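Side-chain contacts in short-chain type dehydrogenase/reductase (Mycobacterium ulcerans, PDB 3SVT), which probably catalyses NAD(H)-dependent oxidation or reduction of a substrate not yet identified: residues Val38-Arg43 and Gly50-Leu55; Thr70-Glu75 and His97-Ser102. All blocks are in the same frame, centred on the assembly; numbering follows the deposited sequence.

Contact 1 of 2, residues Val38-Arg43 and Gly50-Leu55; sequences VMIVGR and GAVQEL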
ATOM      1  N   VAL B  38       0.393  31.795 -15.490  1.00 31.68           N
ATOM      2  CA  VAL B  38       0.366  31.321 -14.139  1.00 30.30           C
ATOM      3  C   VAL B  38      -0.064  32.450 -13.189  1.00 30.12           C
ATOM      4  O   VAL B  38       0.380  33.588 -13.336  1.00 31.50           O
ATOM      5  CB  VAL B  38       1.742  30.817 -13.718  1.00 29.56           C
ATOM      6  CG1 VAL B  38       1.690  30.274 -12.269  1.00 28.97           C
ATOM      7  CG2 VAL B  38       2.233  29.731 -14.689  1.00 31.50           C
ATOM      8  N   MET B  39      -0.930  32.117 -12.235  1.00 28.57           N
ATOM      9  CA  MET B  39      -1.126  32.912 -11.032  1.00 28.39           C
ATOM     10  C   MET B  39      -0.513  32.149  -9.859  1.00 27.28           C
ATOM     11  O   MET B  39      -0.881  30.981  -9.593  1.00 26.97           O
ATOM     12  CB  MET B  39      -2.608  33.165 -10.751  1.00 28.36           C
ATOM     13  CG  MET B  39      -2.835  34.206  -9.657  1.00 30.71           C
ATOM     14  SD  MET B  39      -4.569  34.458  -9.219  1.00 36.22           S
ATOM     15  CE  MET B  39      -5.063  35.549 -10.559  1.00 36.11           C
ATOM     16  N   ILE B  40       0.436  32.792  -9.192  1.00 26.83           N
ATOM     17  CA  ILE B  40       0.994  32.297  -7.938  1.00 27.39           C
ATOM     18  C   ILE B  40       0.297  32.957  -6.747  1.00 28.19           C
ATOM     19  O   ILE B  40       0.120  34.170  -6.713  1.00 29.73           O
ATOM     20  CB  ILE B  40       2.511  32.523  -7.804  1.00 27.34           C
ATOM     21  CG1 ILE B  40       2.899  34.005  -8.041  1.00 29.58           C
ATOM     22  CG2 ILE B  40       3.262  31.600  -8.770  1.00 27.44           C
ATOM     23  CD1 ILE B  40       4.388  34.300  -7.791  1.00 29.37           C
ATOM     24  N   VAL B  41      -0.113  32.156  -5.780  1.00 28.43           N
ATOM     25  CA  VAL B  41      -0.713  32.690  -4.576  1.00 28.55           C
ATOM     26  C   VAL B  41       0.104  32.200  -3.382  1.00 29.52           C
ATOM     27  O   VAL B  41       0.792  31.164  -3.459  1.00 28.99           O
ATOM     28  CB  VAL B  41      -2.182  32.289  -4.459  1.00 28.57           C
ATOM     29  CG1 VAL B  41      -2.979  32.780  -5.662  1.00 28.66           C
ATOM     30  CG2 VAL B  41      -2.336  30.778  -4.286  1.00 28.65           C
ATOM     31  N   GLY B  42       0.040  32.964  -2.299  1.00 30.80           N
ATOM     32  CA  GLY B  42       0.753  32.672  -1.058  1.00 31.87           C
ATOM     33  C   GLY B  42       0.548  33.758  -0.016  1.00 33.83           C
ATOM     34  O   GLY B  42      -0.106  34.779  -0.276  1.00 33.93           O
ATOM     35  N   ARG B  43       1.116  33.554   1.160  1.00 35.80           N
ATOM     36  CA  ARG B  43       0.848  34.431   2.291  1.00 38.51           C
ATOM     37  C   ARG B  43       1.547  35.800   2.187  1.00 40.36           C
ATOM     38  O   ARG B  43       0.989  36.798   2.635  1.00 41.72           O
ATOM     39  CB  ARG B  43       1.198  33.731   3.622  1.00 39.56           C
ATOM     40  N   GLY B  50       8.183  39.884  -5.692  1.00 43.27           N
ATOM     41  CA  GLY B  50       9.552  39.557  -6.079  1.00 43.23           C
ATOM     42  C   GLY B  50       9.603  38.438  -7.095  1.00 41.96           C
ATOM     43  O   GLY B  50      10.190  38.602  -8.174  1.00 41.97           O
ATOM     44  N   ALA B  51       8.973  37.302  -6.759  1.00 40.23           N
ATOM     45  CA  ALA B  51       8.916  36.162  -7.655  1.00 39.19           C
ATOM     46  C   ALA B  51       8.328  36.527  -9.018  1.00 39.15           C
ATOM     47  O   ALA B  51       8.743  35.974 -10.019  1.00 39.72           O
ATOM     48  CB  ALA B  51       8.098  35.007  -7.022  1.00 38.18           C
ATOM     49  N   VAL B  52       7.353  37.432  -9.058  1.00 39.64           N
ATOM     50  CA  VAL B  52       6.686  37.808 -10.315  1.00 40.12           C
ATOM     51  C   VAL B  52       7.601  38.573 -11.275  1.00 42.69           C
ATOM     52  O   VAL B  52       7.603  38.307 -12.473  1.00 43.04           O
ATOM     53  CB  VAL B  52       5.399  38.628 -10.050  1.00 40.43           C
ATOM     54  CG1 VAL B  52       4.969  39.418 -11.287  1.00 41.00           C
ATOM     55  CG2 VAL B  52       4.259  37.696  -9.546  1.00 37.66           C
ATOM     56  N   GLN B  53       8.371  39.519 -10.754  1.00 44.96           N
ATOM     57  CA  GLN B  53       9.262  40.320 -11.595  1.00 47.86           C
ATOM     58  C   GLN B  53      10.373  39.409 -12.152  1.00 48.68           C
ATOM     59  O   GLN B  53      10.744  39.511 -13.319  1.00 49.45           O
ATOM     60  CB  GLN B  53       9.831  41.524 -10.813  1.00 49.32           C
ATOM     61  N   GLU B  54      10.856  38.496 -11.314  1.00 47.52           N
ATOM     62  CA  GLU B  54      11.789  37.441 -11.735  1.00 48.93           C
ATOM     63  C   GLU B  54      11.213  36.464 -12.795  1.00 48.19           C
ATOM     64  O   GLU B  54      11.798  36.259 -13.866  1.00 49.36           O
ATOM     65  CB  GLU B  54      12.229  36.664 -10.502  1.00 49.12           C
ATOM     66  CG  GLU B  54      13.316  35.648 -10.731  1.00 52.17           C
ATOM     67  CD  GLU B  54      13.680  34.950  -9.441  1.00 55.48           C
ATOM     68  OE1 GLU B  54      13.685  35.635  -8.391  1.00 57.16           O
ATOM     69  OE2 GLU B  54      13.933  33.722  -9.471  1.00 58.51           O
ATOM     70  N   LEU B  55      10.072  35.864 -12.500  1.00 46.79           N
ATOM     71  CA  LEU B  55       9.410  34.978 -13.457  1.00 46.30           C
ATOM     72  C   LEU B  55       9.086  35.655 -14.796  1.00 46.88           C
ATOM     73  O   LEU B  55       8.972  34.983 -15.815  1.00 46.36           O
ATOM     74  CB  LEU B  55       8.110  34.416 -12.856  1.00 44.81           C
TER
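Ala51 O accepts a hydrogen bond from Leu55 N at 2.8 Å, and Gly50 O accepts one from Glu54 N in the same way. These two bonds tie up the carbonyls of Gly50 and Ala51 within the helix, and the contact with Ile40 is apolar, made by the methyl of Ala51 and one branch of Val52. Both meet a single atom, Ile40 CD1. The terminal methyl lies 3.9 Å from Ala51 CB and 3.8 Å from Val52 CG2, so it bridges two successive residues of the helix.

Two torsions put it there. CG1 of Ile40 is staggered between the main-chain N and C atoms (chi1 53°), and the chain then runs fully extended through CD1 (chi2 175°). That extended chain carries CD1 to the helix although the nearest CA atoms, those of Ile40 and Val52, are 8.3 Å apart. The side chains of Ile40 and Val52 meet at a slant, and Val52 meets Ile40 through CG2, the branch lying beside its own backbone N.

The interface is small, 92 Å² over both sides, with more than half of it on Ile40. Tyr67 of strand 64-69 touches both Ile40 and Val52, while Ala28 of helix 22-33 also packs on Ile40. Met39, the next residue back along the strand, reaches helix 75-89 instead. This is the strand-to-helix packing of a beta-alpha-beta crossover, here the unit 37-42, 45-57 and 64-69 of a Rossmann-type fold.

Contact 2 of 2, residues Thr70-Glu75 and His97-Ser102; sequences TDITNE and HCAGGS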
ATOM      1  N   THR B  70      -2.848  35.483  -0.547  1.00 33.32           N
ATOM      2  CA  THR B  70      -3.938  34.586  -0.176  1.00 31.93           C
ATOM      3  C   THR B  70      -3.498  33.782   1.047  1.00 32.50           C
ATOM      4  O   THR B  70      -2.452  33.137   1.021  1.00 31.07           O
ATOM      5  CB  THR B  70      -4.220  33.585  -1.303  1.00 31.37           C
ATOM      6  OG1 THR B  70      -4.654  34.259  -2.492  1.00 31.00           O
ATOM      7  CG2 THR B  70      -5.269  32.559  -0.893  1.00 31.59           C
ATOM      8  N   ASP B  71      -4.276  33.836   2.120  1.00 32.86           N
ATOM      9  CA  ASP B  71      -4.076  32.941   3.243  1.00 32.79           C
ATOM     10  C   ASP B  71      -5.055  31.793   3.047  1.00 32.29           C
ATOM     11  O   ASP B  71      -6.265  31.934   3.281  1.00 31.64           O
ATOM     12  CB  ASP B  71      -4.324  33.642   4.578  1.00 34.51           C
ATOM     13  CG  ASP B  71      -4.282  32.678   5.771  1.00 34.00           C
ATOM     14  OD1 ASP B  71      -4.337  31.449   5.599  1.00 33.30           O
ATOM     15  OD2 ASP B  71      -4.199  33.159   6.902  1.00 38.06           O
ATOM     16  N   ILE B  72      -4.520  30.649   2.628  1.00 31.85           N
ATOM     17  CA  ILE B  72      -5.350  29.514   2.228  1.00 31.25           C
ATOM     18  C   ILE B  72      -6.091  28.860   3.391  1.00 30.93           C
ATOM     19  O   ILE B  72      -6.873  27.961   3.146  1.00 30.56           O
ATOM     20  CB  ILE B  72      -4.541  28.382   1.457  1.00 31.39           C
ATOM     21  CG1 ILE B  72      -3.504  27.741   2.362  1.00 31.71           C
ATOM     22  CG2 ILE B  72      -3.875  28.902   0.178  1.00 31.34           C
ATOM     23  CD1 ILE B  72      -3.149  26.313   1.911  1.00 33.37           C
ATOM     24  N   THR B  73      -5.849  29.287   4.637  1.00 31.52           N
ATOM     25  CA  THR B  73      -6.687  28.859   5.767  1.00 31.49           C
ATOM     26  C   THR B  73      -8.015  29.625   5.832  1.00 32.18           C
ATOM     27  O   THR B  73      -8.908  29.279   6.609  1.00 31.28           O
ATOM     28  CB  THR B  73      -5.949  28.918   7.140  1.00 32.76           C
ATOM     29  OG1 THR B  73      -5.688  30.285   7.527  1.00 32.57           O
ATOM     30  CG2 THR B  73      -4.637  28.123   7.082  1.00 31.72           C
ATOM     31  N   ASN B  74      -8.159  30.647   4.990  1.00 32.94           N
ATOM     32  CA  ASN B  74      -9.426  31.368   4.849  1.00 34.13           C
ATOM     33  C   ASN B  74     -10.029  31.022   3.489  1.00 32.87           C
ATOM     34  O   ASN B  74      -9.468  31.365   2.460  1.00 32.40           O
ATOM     35  CB  ASN B  74      -9.200  32.885   4.954  1.00 35.28           C
ATOM     36  CG  ASN B  74      -8.638  33.312   6.305  1.00 39.41           C
ATOM     37  OD1 ASN B  74      -8.786  32.612   7.328  1.00 41.67           O
ATOM     38  ND2 ASN B  74      -7.996  34.488   6.325  1.00 41.57           N
ATOM     39  N   GLU B  75     -11.164  30.334   3.485  1.00 32.53           N
ATOM     40  CA  GLU B  75     -11.733  29.812   2.243  1.00 31.80           C
ATOM     41  C   GLU B  75     -12.177  30.909   1.273  1.00 32.20           C
ATOM     42  O   GLU B  75     -12.128  30.739   0.059  1.00 30.91           O
ATOM     43  CB  GLU B  75     -12.931  28.900   2.552  1.00 31.92           C
ATOM     44  CG  GLU B  75     -13.592  28.273   1.320  1.00 31.36           C
ATOM     45  CD  GLU B  75     -14.766  27.357   1.645  1.00 30.62           C
ATOM     46  OE1 GLU B  75     -15.175  27.244   2.835  1.00 30.29           O
ATOM     47  OE2 GLU B  75     -15.296  26.764   0.686  1.00 27.85           O
ATOM     48  N   HIS B  97      -0.612  22.485  -6.136  1.00 24.72           N
ATOM     49  CA  HIS B  97      -0.820  22.942  -4.775  1.00 24.18           C
ATOM     50  C   HIS B  97       0.410  22.599  -3.934  1.00 24.34           C
ATOM     51  O   HIS B  97       0.606  21.456  -3.511  1.00 23.79           O
ATOM     52  CB  HIS B  97      -2.147  22.392  -4.208  1.00 24.01           C
ATOM     53  CG  HIS B  97      -2.365  22.685  -2.751  1.00 26.58           C
ATOM     54  ND1 HIS B  97      -2.478  23.970  -2.253  1.00 27.94           N
ATOM     55  CD2 HIS B  97      -2.456  21.859  -1.678  1.00 26.64           C
ATOM     56  CE1 HIS B  97      -2.637  23.920  -0.942  1.00 28.21           C
ATOM     57  NE2 HIS B  97      -2.645  22.652  -0.570  1.00 27.26           N
ATOM     58  N   CYS B  98       1.261  23.606  -3.736  1.00 24.33           N
ATOM     59  CA  CYS B  98       2.489  23.455  -2.959  1.00 25.36           C
ATOM     60  C   CYS B  98       2.443  24.122  -1.590  1.00 26.25           C
ATOM     61  O   CYS B  98       3.381  23.915  -0.775  1.00 27.92           O
ATOM     62  CB  CYS B  98       3.675  24.046  -3.712  1.00 26.15           C
ATOM     63  SG  CYS B  98       3.667  23.684  -5.450  1.00 26.43           S
ATOM     64  N   ALA B  99       1.420  24.941  -1.356  1.00 56.40           N
ATOM     65  CA  ALA B  99       1.265  25.630  -0.082  1.00 56.96           C
ATOM     66  C   ALA B  99       0.970  24.613   1.005  1.00 56.52           C
ATOM     67  O   ALA B  99       0.156  23.712   0.816  1.00 55.78           O
ATOM     68  CB  ALA B  99       0.150  26.661  -0.160  1.00 57.69           C
ATOM     69  N   GLY B 100       1.647  24.766   2.134  1.00 57.48           N
ATOM     70  CA  GLY B 100       1.551  23.820   3.231  1.00 57.81           C
ATOM     71  C   GLY B 100       2.804  23.898   4.068  1.00 58.65           C
ATOM     72  O   GLY B 100       3.847  24.334   3.594  1.00 59.73           O
ATOM     73  N   GLY B 101       2.709  23.482   5.318  1.00 59.47           N
ATOM     74  CA  GLY B 101       3.816  23.675   6.232  1.00 60.95           C
ATOM     75  C   GLY B 101       3.906  22.640   7.311  1.00 60.37           C
ATOM     76  O   GLY B 101       3.170  21.659   7.310  1.00 59.71           O
ATOM     77  N   SER B 102       4.825  22.890   8.232  1.00 62.05           N
ATOM     78  CA  SER B 102       5.134  21.982   9.319  1.00 61.68           C
ATOM     79  C   SER B 102       5.724  22.786  10.461  1.00 64.35           C
ATOM     80  O   SER B 102       6.793  23.378  10.310  1.00 66.60           O
ATOM     81  CB  SER B 102       6.157  20.950   8.856  1.00 61.11           C
ATOM     82  OG  SER B 102       6.476  20.053   9.895  1.00 60.95           O
TER
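Ile72 reaches across with its terminal methyl, which meets His97 and Ala99 together. CD1 lies at the edge of the imidazole, in the ring plane and 3.8 Å from His97 CE1, and is 3.9 Å from Ala99 CB. CG1 points between the two main-chain arms of Ile72 (chi1 65°), and a near-extended chi2 of 155° carries CD1 to both partners. Bonds at both ring nitrogens, ND1 to Thr17 OG1 and NE2 to Thr127 OG1, should restrain the ring's rotation, with CE1, between them, facing Ile72.

Away from this apolar point the two loops part company. On one, the partly exposed Asp71 and Thr73 form an Asx turn with an added hydroxyl bond: Asp71 OD1 accepts from Thr73 N at 2.8 Å and from Thr73 OG1 at 2.6 Å, both on one face of the carboxylate plane, the hydroxyl syn and the amide anti. On the other, the chain runs through Gly100 and Gly101 to Ser102, exposed and poorly ordered.

The contact joins the loop after strand 64-69 to the end of strand 94-97 and its following loop. The run His97-Gly100 probably takes the place of the Asn-Asn-Ala-Gly motif of classical short-chain dehydrogenases, and Asp71 probably that of their acidic residue at the adenine end of the cofactor. Leu122 of helix 113-140 and Thr78 of helix 75-89 pack on Ile72, while Phe146 of strand 144-149 lies against His97.

In the fold
Contact 1 closes before contact 2 opens along the chain, and their centres lie about 15 Å apart in one Rossmann-type domain. Their segments lie on, or follow, strands of one parallel sheet, or belong to a helix packed on it; in that sheet strand 13-17 runs between 37-42 and 94-97, and 64-69 flanks 37-42 on its other side. Contact 1 packs a helix on the sheet, nearer the periphery; contact 2 joins loops deeper in the chain. They touch through Gly42 O and Thr70 N, 2.8 Å apart, a probable hydrogen bond. Loops after the strands of such a sheet usually border the dinucleotide site in this family, consistent with a cofactor-binding role here.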